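Local coordinates for Blr3880 protein (Bradyrhizobium japonicum, PDB 2OOD) that probably catalyses the zinc-dependent hydrolytic deamination of guanine to xanthine and ammonia, as a member of the metallo-dependent hydrolase superfamily, at residues Val39-Gly43 with Val44-Phe48; Phe48-Tyr51 with Glu52-Ala55; Arg311-Pro315 with Glu316-Lys320; Met347-Asn350 with Thr351-Asp354. All coordinates share one frame; numbering follows the deposited sequence.

Contact 1 of 4, residues Val39-Gly43 with Val44-Phe48; sequences VVTDG and VIKAF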
loop_
_atom_site.group_PDB
_atom_site.type_symbol
_atom_site.label_atom_id
_atom_site.label_comp_id
_atom_site.label_asym_id
_atom_site.label_seq_id
_atom_site.Cartn_x
_atom_site.Cartn_y
_atom_site.Cartn_z
ATOM N N VAL A 39 5.040 -24.122 -25.966
ATOM C CA VAL A 39 4.150 -24.628 -26.998
ATOM C C VAL A 39 2.838 -25.071 -26.363
ATOM O O VAL A 39 2.790 -26.082 -25.657
ATOM C CB VAL A 39 4.799 -25.824 -27.738
ATOM C CG1 VAL A 39 3.829 -26.416 -28.728
ATOM C CG2 VAL A 39 6.065 -25.368 -28.444
ATOM N N VAL A 40 1.775 -24.315 -26.617
ATOM C CA VAL A 40 0.463 -24.621 -26.051
ATOM C C VAL A 40 -0.495 -25.126 -27.129
ATOM O O VAL A 40 -0.663 -24.481 -28.163
ATOM C CB VAL A 40 -0.162 -23.364 -25.407
ATOM C CG1 VAL A 40 -1.304 -23.758 -24.499
ATOM C CG2 VAL A 40 0.885 -22.594 -24.660
ATOM N N THR A 41 -1.124 -26.272 -26.886
ATOM C CA THR A 41 -2.077 -26.836 -27.839
ATOM C C THR A 41 -3.459 -26.902 -27.206
ATOM O O THR A 41 -3.683 -27.665 -26.260
ATOM C CB THR A 41 -1.674 -28.264 -28.278
ATOM O OG1 THR A 41 -0.484 -28.200 -29.079
ATOM C CG2 THR A 41 -2.791 -28.906 -29.090
ATOM N N ASP A 42 -4.382 -26.105 -27.738
ATOM C CA ASP A 42 -5.742 -26.053 -27.212
ATOM C C ASP A 42 -5.716 -25.597 -25.756
ATOM O O ASP A 42 -6.453 -26.116 -24.919
ATOM C CB ASP A 42 -6.420 -27.427 -27.333
ATOM C CG ASP A 42 -6.842 -27.747 -28.767
ATOM O OD1 ASP A 42 -6.404 -27.014 -29.686
ATOM O OD2 ASP A 42 -7.603 -28.725 -28.973
ATOM N N GLY A 43 -4.843 -24.632 -25.466
ATOM C CA GLY A 43 -4.733 -24.088 -24.124
ATOM C C GLY A 43 -4.006 -24.935 -23.095
ATOM O O GLY A 43 -4.152 -24.706 -21.893
ATOM N N VAL A 44 -3.224 -25.908 -23.545
ATOM C CA VAL A 44 -2.487 -26.761 -22.622
ATOM C C VAL A 44 -1.010 -26.788 -22.978
ATOM O O VAL A 44 -0.657 -27.022 -24.135
ATOM C CB VAL A 44 -3.041 -28.190 -22.643
ATOM C CG1 VAL A 44 -2.132 -29.114 -21.855
ATOM C CG2 VAL A 44 -4.436 -28.199 -22.055
ATOM N N ILE A 45 -0.145 -26.537 -21.994
ATOM C CA ILE A 45 1.299 -26.537 -22.244
ATOM C C ILE A 45 1.688 -27.909 -22.775
ATOM O O ILE A 45 1.284 -28.933 -22.218
ATOM C CB ILE A 45 2.133 -26.303 -20.959
ATOM C CG1 ILE A 45 1.452 -25.289 -20.032
ATOM C CG2 ILE A 45 3.514 -25.794 -21.345
ATOM C CD1 ILE A 45 1.529 -23.884 -20.517
ATOM N N LYS A 46 2.460 -27.936 -23.852
ATOM C CA LYS A 46 2.892 -29.207 -24.420
ATOM C C LYS A 46 4.402 -29.336 -24.353
ATOM O O LYS A 46 4.938 -30.440 -24.315
ATOM C CB LYS A 46 2.421 -29.337 -25.867
ATOM C CG LYS A 46 0.916 -29.480 -26.000
ATOM C CD LYS A 46 0.390 -30.702 -25.246
ATOM C CE LYS A 46 -1.127 -30.817 -25.400
ATOM N NZ LYS A 46 -1.688 -32.005 -24.689
ATOM N N ALA A 47 5.083 -28.198 -24.329
ATOM C CA ALA A 47 6.527 -28.191 -24.262
ATOM C C ALA A 47 7.014 -26.827 -23.800
ATOM O O ALA A 47 6.550 -25.788 -24.275
ATOM C CB ALA A 47 7.112 -28.525 -25.626
ATOM N N PHE A 48 7.954 -26.836 -22.865
ATOM C CA PHE A 48 8.512 -25.598 -22.341
ATOM C C PHE A 48 10.020 -25.785 -22.216
ATOM O O PHE A 48 10.491 -26.872 -21.878
ATOM C CB PHE A 48 7.886 -25.283 -20.974
ATOM C CG PHE A 48 8.324 -23.967 -20.391
ATOM C CD1 PHE A 48 8.119 -22.775 -21.085
ATOM C CD2 PHE A 48 8.955 -23.918 -19.153
ATOM C CE1 PHE A 48 8.546 -21.545 -20.546
ATOM C CE2 PHE A 48 9.383 -22.696 -18.612
ATOM C CZ PHE A 48 9.178 -21.513 -19.311
HETATM O O HOH W 1 -4.220 -30.574 -25.500
#
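The beta hairpin made by strands 36-41 and 45-48 carries a classic beta bulge, with Lys-46 and Ala-47 both facing Val-39. The two strand segments run antiparallel, their directions 170° apart. Val-39 N donates to Ala-47 O at 2.8 Å in a nearly straight bond (173° at the hydrogen) lying in the carbonyl plane. Val-39 O accepts from Lys-46 N at 2.6 Å and, weakly, from Ala-47 N. Val-40 then forms a non-hydrogen-bonded pair with Ile-45, one residue out of step; this register shift and the shared carbonyl together identify the bulge. Nearer the turn, Thr-41 N donates to Val-44 O at 2.9 Å, while Val-44 N reaches Thr-41 O from above the carbonyl plane. The side chains follow the two faces: Val-39 CB lies 4.1 Å from Ala-47 CB, and Val-40 CG2 approaches Ile-45 CD1 on the other face. Lys-46 crosses Thr-41 at about a right angle. Its chi1 (-68°) sets CG 3.6 Å from Thr-41 OG1, whose hydrogen-bond partner is Thr-5 OG1, and a bend at chi2 brings CE to 3.9 Å from Thr-41 CB. A water donates to Thr-41 O and accepts a weak bond from Lys-46 NZ, bridging the two. Asp-42 and Gly-43, both at positive phi, fit the type I' turn of a two-residue beta hairpin, whose second strand is an outermost one of the four-stranded sheet within the chain.

Contact 2 of 4, residues Phe48-Tyr51 with Glu52-Ala55; sequences FGPY and EKIA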
loop_
_atom_site.group_PDB
_atom_site.type_symbol
_atom_site.label_atom_id
_atom_site.label_comp_id
_atom_site.label_asym_id
_atom_site.label_seq_id
_atom_site.Cartn_x
_atom_site.Cartn_y
_atom_site.Cartn_z
ATOM N N PHE A 48 7.954 -26.836 -22.865
ATOM C CA PHE A 48 8.512 -25.598 -22.341
ATOM C C PHE A 48 10.020 -25.785 -22.216
ATOM O O PHE A 48 10.491 -26.872 -21.878
ATOM C CB PHE A 48 7.886 -25.283 -20.974
ATOM C CG PHE A 48 8.324 -23.967 -20.391
ATOM C CD1 PHE A 48 8.119 -22.775 -21.085
ATOM C CD2 PHE A 48 8.955 -23.918 -19.153
ATOM C CE1 PHE A 48 8.546 -21.545 -20.546
ATOM C CE2 PHE A 48 9.383 -22.696 -18.612
ATOM C CZ PHE A 48 9.178 -21.513 -19.311
ATOM N N GLY A 49 10.777 -24.729 -22.493
ATOM C CA GLY A 49 12.221 -24.822 -22.408
ATOM C C GLY A 49 12.859 -23.711 -23.215
ATOM O O GLY A 49 12.148 -22.861 -23.756
ATOM N N PRO A 50 14.195 -23.679 -23.319
ATOM C CA PRO A 50 14.873 -22.628 -24.086
ATOM C C PRO A 50 14.392 -22.593 -25.535
ATOM O O PRO A 50 13.981 -23.620 -26.086
ATOM C CB PRO A 50 16.354 -22.996 -23.948
ATOM C CG PRO A 50 16.311 -24.493 -23.811
ATOM C CD PRO A 50 15.152 -24.696 -22.857
ATOM N N TYR A 51 14.446 -21.409 -26.143
ATOM C CA TYR A 51 13.981 -21.215 -27.515
ATOM C C TYR A 51 14.465 -22.216 -28.579
ATOM O O TYR A 51 13.672 -23.009 -29.103
ATOM C CB TYR A 51 14.302 -19.791 -27.974
ATOM C CG TYR A 51 13.882 -19.549 -29.399
ATOM C CD1 TYR A 51 12.556 -19.686 -29.785
ATOM C CD2 TYR A 51 14.818 -19.239 -30.373
ATOM C CE1 TYR A 51 12.169 -19.526 -31.111
ATOM C CE2 TYR A 51 14.445 -19.076 -31.706
ATOM C CZ TYR A 51 13.118 -19.223 -32.073
ATOM O OH TYR A 51 12.750 -19.083 -33.406
ATOM N N GLU A 52 15.750 -22.169 -28.917
ATOM C CA GLU A 52 16.302 -23.080 -29.917
ATOM C C GLU A 52 15.803 -24.517 -29.763
ATOM O O GLU A 52 15.096 -25.032 -30.626
ATOM C CB GLU A 52 17.829 -23.077 -29.857
ATOM C CG GLU A 52 18.476 -21.801 -30.366
ATOM C CD GLU A 52 17.907 -21.363 -31.712
ATOM O OE1 GLU A 52 17.380 -22.239 -32.461
ATOM O OE2 GLU A 52 17.997 -20.141 -32.029
ATOM N N LYS A 53 16.162 -25.161 -28.660
ATOM C CA LYS A 53 15.760 -26.547 -28.435
ATOM C C LYS A 53 14.273 -26.818 -28.666
ATOM O O LYS A 53 13.896 -27.863 -29.216
ATOM C CB LYS A 53 16.141 -26.990 -27.017
ATOM C CG LYS A 53 15.674 -28.395 -26.657
ATOM C CD LYS A 53 16.086 -28.751 -25.224
ATOM C CE LYS A 53 15.694 -30.192 -24.848
ATOM N NZ LYS A 53 14.215 -30.473 -24.982
ATOM N N ILE A 54 13.425 -25.884 -28.252
ATOM C CA ILE A 54 11.994 -26.076 -28.420
ATOM C C ILE A 54 11.536 -25.750 -29.838
ATOM O O ILE A 54 10.739 -26.493 -30.426
ATOM C CB ILE A 54 11.203 -25.223 -27.411
ATOM C CG1 ILE A 54 11.682 -25.556 -26.001
ATOM C CG2 ILE A 54 9.712 -25.518 -27.519
ATOM C CD1 ILE A 54 11.468 -27.007 -25.642
ATOM N N ALA A 55 12.044 -24.649 -30.386
ATOM C CA ALA A 55 11.679 -24.241 -31.741
ATOM C C ALA A 55 12.005 -25.374 -32.710
ATOM O O ALA A 55 11.227 -25.671 -33.623
ATOM C CB ALA A 55 12.436 -22.968 -32.135
#
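With CG of Tyr-51 anti to its own amide nitrogen (chi1 178°) and the ring turned roughly perpendicular by chi2, the phenol lies beside the first turn of the helix and presents one face to Ala-55. Ala-55 CB sits 3.6 Å from Tyr-51 CE1 and 4.0 Å from the ring centroid, 27° off the ring normal, which meets the criteria for a CH-pi contact, displaced toward the rim. Glu-52 bends at chi2 and brings OE2 beside CD2 and CE2 of Tyr-51, 3.7 Å from each; the two side chains cross at a slant, carboxylate and ring planes steeply inclined. Arg-9 adds a cation-pi contact to the same ring.

Pro-50 is the N-cap of helix 51-57, and the first two i to i+4 bonds start here. Ile-54 N donates to Pro-50 O at 3.2 Å, and Ala-55 N to Tyr-51 O at 2.6 Å in an almost straight bond (173° at the hydrogen). The chain turns its corner at Gly-49, extended but at positive phi, a region used mainly by glycine. Ile-54 points back at this corner: its CG1 lies 3.5 Å from Gly-49 O, and CD1 is 3.9 Å from Phe-48 O. Ile-54 also packs on Leu-37 and Val-39 of strand 36-41, joining helix to sheet. Pro-50 CG, at the exposed N-terminal end, rests 4.1 Å from Lys-53 CB.

Contact 3 of 4, residues Arg311-Pro315 with Glu316-Lys320; sequences RATDP and EHRVK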
loop_
_atom_site.group_PDB
_atom_site.type_symbol
_atom_site.label_atom_id
_atom_site.label_comp_id
_atom_site.label_asym_id
_atom_site.label_seq_id
_atom_site.Cartn_x
_atom_site.Cartn_y
_atom_site.Cartn_z
ATOM N N ARG A 311 5.185 -18.055 11.231
ATOM C CA ARG A 311 4.701 -19.233 11.946
ATOM C C ARG A 311 4.064 -20.238 10.993
ATOM O O ARG A 311 4.280 -21.443 11.119
ATOM C CB ARG A 311 3.674 -18.828 13.014
ATOM C CG ARG A 311 3.290 -19.936 13.996
ATOM C CD ARG A 311 4.149 -19.888 15.259
ATOM N NE ARG A 311 5.544 -20.226 15.003
ATOM C CZ ARG A 311 5.972 -21.455 14.724
ATOM N NH1 ARG A 311 5.103 -22.466 14.673
ATOM N NH2 ARG A 311 7.264 -21.670 14.477
ATOM N N ALA A 312 3.280 -19.738 10.045
ATOM C CA ALA A 312 2.620 -20.600 9.078
ATOM C C ALA A 312 3.634 -21.303 8.177
ATOM O O ALA A 312 3.363 -22.384 7.659
ATOM C CB ALA A 312 1.653 -19.784 8.240
ATOM N N THR A 313 4.802 -20.689 7.999
ATOM C CA THR A 313 5.853 -21.258 7.163
ATOM C C THR A 313 6.867 -22.084 7.947
ATOM O O THR A 313 7.915 -22.459 7.426
ATOM C CB THR A 313 6.610 -20.164 6.399
ATOM O OG1 THR A 313 7.102 -19.185 7.323
ATOM C CG2 THR A 313 5.695 -19.500 5.393
ATOM N N ASP A 314 6.555 -22.356 9.208
ATOM C CA ASP A 314 7.423 -23.157 10.060
ATOM C C ASP A 314 7.622 -24.529 9.419
ATOM O O ASP A 314 6.666 -25.290 9.269
ATOM C CB ASP A 314 6.770 -23.315 11.438
ATOM C CG ASP A 314 7.501 -24.304 12.327
ATOM O OD1 ASP A 314 8.620 -24.721 11.967
ATOM O OD2 ASP A 314 6.956 -24.658 13.392
ATOM N N PRO A 315 8.866 -24.870 9.043
ATOM C CA PRO A 315 9.145 -26.167 8.415
ATOM C C PRO A 315 8.772 -27.426 9.220
ATOM O O PRO A 315 8.573 -28.493 8.639
ATOM C CB PRO A 315 10.635 -26.082 8.085
ATOM C CG PRO A 315 11.156 -25.171 9.121
ATOM C CD PRO A 315 10.106 -24.097 9.206
ATOM N N GLU A 316 8.656 -27.309 10.540
ATOM C CA GLU A 316 8.290 -28.463 11.363
ATOM C C GLU A 316 6.778 -28.675 11.330
ATOM O O GLU A 316 6.286 -29.773 11.584
ATOM C CB GLU A 316 8.750 -28.271 12.820
ATOM C CG GLU A 316 10.249 -27.983 12.968
ATOM C CD GLU A 316 10.729 -27.962 14.430
ATOM O OE1 GLU A 316 10.063 -27.315 15.283
ATOM O OE2 GLU A 316 11.786 -28.585 14.721
ATOM N N HIS A 317 6.043 -27.615 11.010
ATOM C CA HIS A 317 4.585 -27.684 10.950
ATOM C C HIS A 317 4.084 -26.760 9.844
ATOM O O HIS A 317 3.216 -25.915 10.068
ATOM C CB HIS A 317 3.992 -27.259 12.294
ATOM C CG HIS A 317 4.494 -28.063 13.455
ATOM N ND1 HIS A 317 3.972 -29.294 13.790
ATOM C CD2 HIS A 317 5.487 -27.819 14.344
ATOM C CE1 HIS A 317 4.621 -29.772 14.838
ATOM N NE2 HIS A 317 5.544 -28.896 15.193
ATOM N N ARG A 318 4.641 -26.939 8.650
ATOM C CA ARG A 318 4.292 -26.129 7.491
ATOM C C ARG A 318 2.801 -26.170 7.184
ATOM O O ARG A 318 2.196 -27.231 7.098
ATOM C CB ARG A 318 5.112 -26.591 6.284
ATOM C CG ARG A 318 5.001 -25.705 5.062
ATOM C CD ARG A 318 5.187 -24.235 5.404
ATOM N NE ARG A 318 4.814 -23.370 4.285
ATOM C CZ ARG A 318 5.616 -23.113 3.260
ATOM N NH1 ARG A 318 6.830 -23.653 3.232
ATOM N NH2 ARG A 318 5.207 -22.332 2.267
ATOM N N VAL A 319 2.215 -24.987 7.042
ATOM C CA VAL A 319 0.798 -24.845 6.742
ATOM C C VAL A 319 0.656 -24.429 5.282
ATOM O O VAL A 319 1.401 -23.571 4.812
ATOM C CB VAL A 319 0.145 -23.757 7.636
ATOM C CG1 VAL A 319 -1.303 -23.547 7.248
ATOM C CG2 VAL A 319 0.242 -24.156 9.088
ATOM N N LYS A 320 -0.282 -25.049 4.566
ATOM C CA LYS A 320 -0.523 -24.723 3.167
ATOM C C LYS A 320 -1.186 -23.359 3.064
ATOM O O LYS A 320 -2.087 -23.043 3.841
ATOM C CB LYS A 320 -1.412 -25.786 2.525
ATOM C CG LYS A 320 -0.678 -27.079 2.246
ATOM C CD LYS A 320 -1.603 -28.126 1.657
ATOM C CE LYS A 320 -0.839 -29.376 1.279
ATOM N NZ LYS A 320 0.253 -29.029 0.334
HETATM O O HOH W 2 2.869 -23.826 11.965
HETATM O O HOH W 3 7.613 -25.613 16.003
#
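The imidazole of His-317 and the guanidinium of Arg-311 both turn an edge to Asp-314 OD2. His-317 CD2 lies 3.6 Å from that oxygen, near the ring plane, while the carboxylate is inclined 70° to the ring and the two side chains run side by side. Arg-311 NH1 makes a salt bridge to Asp-314 OD2 at 3.1 Å. OD2 lies near the Arg-311 guanidinium plane and is met on its anti side, tilted out of the carboxylate plane; NH2 adds a weak bond. One face of the Arg-318 guanidinium receives Thr-313 CG2, displaced toward the rim, and the bend at chi2 (48°) lets Arg-318 CD pass 3.4 Å from Ala-312 O.

Asp-314 CG stands anti to the backbone nitrogen (chi1 171°), which swings the carboxylate over the following turn. There Asp-314 OD1 accepts from Glu-316 N at 3.0 Å, an Asx turn in which the amide comes from above the carboxylate plane. The backbone forms a type I beta turn from Asp-314 to His-317, with His-317 N donating to Asp-314 O at 3.0 Å. Water links Asp-314 OD2 to Glu-316 OE1, and another joins Arg-311 O to His-317 O. The return limb is tied by Val-319 N, 2.9 Å from Ala-312 O.

This loop carries the chain from helix 309-312 into strand 320-323. Ala-312 and His-317 meet helix 279-288, Val-319 packs on Val-292 of strand 291-294, Arg-311 has a salt bridge to Glu-366 of helix 364-369, and Arg-318 has one to Asp-18.

Contact 4 of 4, residues Met347-Asn350 with Thr351-Asp354; sequences MCNN and TLLD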
loop_
_atom_site.group_PDB
_atom_site.type_symbol
_atom_site.label_atom_id
_atom_site.label_comp_id
_atom_site.label_asym_id
_atom_site.label_seq_id
_atom_site.Cartn_x
_atom_site.Cartn_y
_atom_site.Cartn_z
HETATM N N MSE A 347 7.816 -7.566 7.447
HETATM C CA MSE A 347 8.956 -6.822 7.965
HETATM C C MSE A 347 8.647 -6.300 9.356
HETATM O O MSE A 347 9.540 -6.204 10.194
HETATM C CB MSE A 347 9.336 -5.664 7.044
HETATM C CG MSE A 347 10.134 -6.085 5.808
HETATM SE SE MSE A 347 11.715 -7.208 6.205
HETATM C CE MSE A 347 12.665 -5.976 7.392
ATOM N N CYS A 348 7.387 -5.963 9.606
ATOM C CA CYS A 348 7.014 -5.497 10.926
ATOM C C CYS A 348 7.158 -6.673 11.875
ATOM O O CYS A 348 7.499 -6.487 13.037
ATOM C CB CYS A 348 5.577 -4.976 10.939
ATOM S SG CYS A 348 5.370 -3.393 10.109
ATOM N N ASN A 349 6.907 -7.883 11.370
ATOM C CA ASN A 349 7.039 -9.103 12.171
ATOM C C ASN A 349 8.515 -9.390 12.475
ATOM O O ASN A 349 8.854 -9.902 13.539
ATOM C CB ASN A 349 6.468 -10.321 11.440
ATOM C CG ASN A 349 4.960 -10.366 11.439
ATOM O OD1 ASN A 349 4.298 -9.637 12.173
ATOM N ND2 ASN A 349 4.405 -11.248 10.619
ATOM N N ASN A 350 9.387 -9.075 11.524
ATOM C CA ASN A 350 10.815 -9.293 11.689
ATOM C C ASN A 350 11.330 -8.495 12.890
ATOM O O ASN A 350 12.176 -8.969 13.647
ATOM C CB ASN A 350 11.550 -8.848 10.424
ATOM C CG ASN A 350 13.045 -9.055 10.512
ATOM O OD1 ASN A 350 13.531 -10.177 10.412
ATOM N ND2 ASN A 350 13.782 -7.971 10.706
ATOM N N THR A 351 10.816 -7.281 13.058
ATOM C CA THR A 351 11.235 -6.421 14.150
ATOM C C THR A 351 10.716 -6.933 15.485
ATOM O O THR A 351 11.357 -6.753 16.514
ATOM C CB THR A 351 10.758 -4.970 13.913
ATOM O OG1 THR A 351 11.322 -4.486 12.689
ATOM C CG2 THR A 351 11.198 -4.061 15.044
ATOM N N LEU A 352 9.563 -7.590 15.471
ATOM C CA LEU A 352 8.975 -8.131 16.696
ATOM C C LEU A 352 9.646 -9.429 17.164
ATOM O O LEU A 352 9.544 -9.802 18.330
ATOM C CB LEU A 352 7.483 -8.404 16.489
ATOM C CG LEU A 352 6.578 -7.214 16.178
ATOM C CD1 LEU A 352 5.177 -7.716 15.877
ATOM C CD2 LEU A 352 6.572 -6.242 17.344
ATOM N N LEU A 353 10.340 -10.103 16.251
ATOM C CA LEU A 353 10.980 -11.374 16.551
ATOM C C LEU A 353 12.500 -11.373 16.606
ATOM O O LEU A 353 13.104 -12.440 16.697
ATOM C CB LEU A 353 10.529 -12.418 15.526
ATOM C CG LEU A 353 9.027 -12.703 15.520
ATOM C CD1 LEU A 353 8.640 -13.520 14.300
ATOM C CD2 LEU A 353 8.661 -13.425 16.802
ATOM N N ASP A 354 13.135 -10.207 16.560
ATOM C CA ASP A 354 14.592 -10.199 16.587
ATOM C C ASP A 354 15.206 -9.840 17.944
ATOM O O ASP A 354 16.427 -9.771 18.083
ATOM C CB ASP A 354 15.141 -9.275 15.493
ATOM C CG ASP A 354 15.014 -7.811 15.842
ATOM O OD1 ASP A 354 14.371 -7.491 16.863
ATOM O OD2 ASP A 354 15.559 -6.979 15.087
#
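Leu-352 and Leu-353 each lean back over a carbonyl of the preceding turn. In both, CG is anti to the carbonyl carbon (chi1 -63° and -62°), so the branch carbon lies beside the residue's own amide nitrogen; Leu-352 CG comes 3.4 Å from Cys-348 O, and Leu-353 CG lies equally near Asn-349 O. Leu-353 also packs on Glu-366 and Ala-367 of helix 364-369. The Thr-351 hydroxyl occupies the same position relative to its backbone, with OG1 3.5 Å from Met-347 O, but its hydrogen-bond partner is Gly-303 O of the second subunit, which places this helix end at the dimer interface.

The segments form the C-terminal end of helix 335-352, where the i to i+4 ladder is joined by bonds of i+3 span. Thr-351 N to Met-347 O and Leu-352 N to Cys-348 O are weak. Asn-349 O is approached at 3.1 Å by both Leu-352 N and Leu-353 N, again weakly, and Leu-353 N also makes a weak bond to Asn-350 O at 3.4 Å. Bonding to i+3 as well as i+4 fits a helix ending, and Leu-353 is the first residue to leave helical backbone angles.

Asp-354 CB lies 3.5 Å from Asn-350 O. Its chi1 (76°) lodges CG between backbone nitrogen and carbonyl carbon, 3.8 Å from Asn-350 O, and the carboxylate there accepts from Ser-356 N through OD1 and from Gln-94 of the second subunit through OD2. Selenomethionine Met-347 and Cys-348 face away from 351-354 and pack against Phe-301 and Leu-300 of that subunit, respectively.

From the N terminus, contact 1 closes the hairpin between strands 36-41 and 45-48, and contact 2 begins on its last residue, Phe-48, where the chain leaves the sheet for helix 51-57. These two touch, Val-39 CG2 packing 3.8 Å from Ile-54 CG2, so the helix is held against the small sheet. Much later, contact 3 closes the loop between helix 309-312 and strand 320-323, and contact 4 ends helix 335-352 beside the second subunit. Their centres lie about 17 Å apart, without touching, though both adjoin helix 364-369. Contacts 1 and 2 abut at Phe-48, contacts 3 and 4 follow in series, and none nests or crosses; contacts 1 and 4 lie on opposite sides of the chain's centre.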